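Local coordinates for protein positive phenol-degradative gene regulator (Ralstonia sp. E2, PDB 5FRY) that senses phenols through its N-terminal regulatory domain, the part seen here, and activates transcription of phenol-degradation genes as an enhancer-binding activator of the AAA+ ATPase family, at the interface of chains A and B. Coordinates in Å, arbitrary orientation; residue numbers count along the deposited sequence, not the author numbering. Chains: chain A/B, Positive phenol-degradative gene regulator.

The interface of chains A and B. Residues chain A 40, 42; chain B 42, 47, 74, 107, 134, 153.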
loop_
_atom_site.group_PDB
_atom_site.type_symbol
_atom_site.label_atom_id
_atom_site.label_comp_id
_atom_site.label_asym_id
_atom_site.label_seq_id
_atom_site.Cartn_x
_atom_site.Cartn_y
_atom_site.Cartn_z
ATOM N N ILE A 40 -6.113 1.033 -1.784
ATOM C CA ILE A 40 -5.332 1.396 -2.965
ATOM C C ILE A 40 -4.503 0.218 -3.412
ATOM O O ILE A 40 -4.217 -0.693 -2.609
ATOM C CB ILE A 40 -4.377 2.597 -2.748
ATOM C CG1 ILE A 40 -3.388 2.328 -1.614
ATOM C CG2 ILE A 40 -5.165 3.871 -2.466
ATOM C CD1 ILE A 40 -2.296 3.360 -1.591
ATOM N N LEU A 42 -0.829 -0.634 -4.384
ATOM C CA LEU A 42 0.462 -0.009 -4.133
ATOM C C LEU A 42 1.579 -0.923 -4.600
ATOM O O LEU A 42 1.527 -2.094 -4.338
ATOM C CB LEU A 42 0.622 0.309 -2.638
ATOM C CG LEU A 42 1.885 1.065 -2.248
ATOM C CD1 LEU A 42 1.918 2.426 -2.909
ATOM C CD2 LEU A 42 1.929 1.215 -0.719
ATOM N N LEU B 42 -3.973 -2.411 -0.311
ATOM C CA LEU B 42 -3.758 -1.941 1.054
ATOM C C LEU B 42 -4.893 -1.040 1.487
ATOM O O LEU B 42 -5.387 -0.253 0.696
ATOM C CB LEU B 42 -2.438 -1.180 1.152
ATOM C CG LEU B 42 -1.978 -0.865 2.566
ATOM C CD1 LEU B 42 -1.939 -2.142 3.425
ATOM C CD2 LEU B 42 -0.624 -0.214 2.498
ATOM N N LEU B 47 -2.762 2.670 5.946
ATOM C CA LEU B 47 -1.681 3.525 5.498
ATOM C C LEU B 47 -1.817 4.876 6.211
ATOM O O LEU B 47 -0.823 5.480 6.597
ATOM C CB LEU B 47 -1.672 3.653 3.958
ATOM C CG LEU B 47 -0.366 4.181 3.357
ATOM C CD1 LEU B 47 0.831 3.427 3.885
ATOM C CD2 LEU B 47 -0.375 4.127 1.823
ATOM N N SER B 74 6.829 4.644 -7.059
ATOM C CA SER B 74 5.644 4.174 -7.780
ATOM C C SER B 74 5.566 4.780 -9.182
ATOM O O SER B 74 5.343 4.077 -10.157
ATOM C CB SER B 74 4.363 4.536 -7.034
ATOM O OG SER B 74 4.107 3.653 -5.967
ATOM N N VAL B 107 -5.998 5.596 -6.249
ATOM C CA VAL B 107 -5.329 6.615 -5.465
ATOM C C VAL B 107 -6.118 7.926 -5.521
ATOM O O VAL B 107 -6.359 8.571 -4.496
ATOM C CB VAL B 107 -3.887 6.809 -5.967
ATOM C CG1 VAL B 107 -3.338 8.135 -5.532
ATOM C CG2 VAL B 107 -2.961 5.633 -5.495
ATOM N N PHE B 134 -7.309 10.067 -2.092
ATOM C CA PHE B 134 -7.388 9.222 -0.903
ATOM C C PHE B 134 -6.537 9.818 0.194
ATOM O O PHE B 134 -6.863 9.682 1.365
ATOM C CB PHE B 134 -6.951 7.774 -1.190
ATOM C CG PHE B 134 -5.479 7.525 -0.981
ATOM C CD1 PHE B 134 -4.984 7.197 0.272
ATOM C CD2 PHE B 134 -4.598 7.613 -2.043
ATOM C CE1 PHE B 134 -3.623 6.992 0.457
ATOM C CE2 PHE B 134 -3.252 7.397 -1.867
ATOM C CZ PHE B 134 -2.767 7.075 -0.594
ATOM N N MET B 153 2.254 11.652 -1.258
ATOM C CA MET B 153 2.501 10.463 -2.064
ATOM C C MET B 153 1.974 10.613 -3.480
ATOM O O MET B 153 2.542 10.062 -4.431
ATOM C CB MET B 153 1.863 9.259 -1.397
ATOM C CG MET B 153 2.026 7.966 -2.153
ATOM S SD MET B 153 1.676 6.588 -1.031
ATOM C CE MET B 153 0.517 5.685 -2.050
#
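The backbone N of B:Leu42 gives its hydrogen to the carbonyl O of A:Ile40 at 2.9 Å, with an angle of 171° at the hydrogen. In return A:Ile40 N donates to B:Leu42 O, also at 2.9 Å, so the two residues close the paired ring of an antiparallel bridge. Both belong to strand 37-43 of their own chain; the two strands pair across the two-fold axis, and the same bridge recurs with the chains exchanged. This is part of the two-fold interface of the deposited dimer, probably the one the sensory domain forms in the protein, where strand pairing is backed by an apolar core.

With its backbone fixed this way, A:Ile40 sends its side chain into a greasy pocket of chain B. CG1 sits between the backbone N and the carbonyl carbon (chi1 58°), while CG2 stands anti to the carbonyl carbon; the two branches therefore spread over different parts of B:Phe134. CG2 lies over one face of the ring, 4.0 Å from its centroid and displaced toward the rim on the CD2 side, a CH-pi contact in which the two side chains run roughly perpendicular. At the ring's edge, in its plane, is the backbone carbonyl carbon of B:Val107, which probably helps to confine the phenyl group. The other branch extends farther: A:Ile40 CD1 lies 3.9 Å from B:Phe134 CZ and goes on to come within 4.0 Å of B:Leu47 CD2, on helix 44-58.

B:Met153 enters from helix 152-166. Its chain is extended through CG and SD and then bends at chi3 (130°), which turns the terminal methyl CE toward A:Ile40 and A:Leu42, touching both. It meets A:Ile40 tip to tip, CE to CD1 at 3.7 Å, whereas the side chain of A:Leu42 slants across it. The A:Leu42 CD1 methyl rests 3.6 Å from B:Met153 CE and 4.0 Å from the hydroxyl OG of B:Ser74.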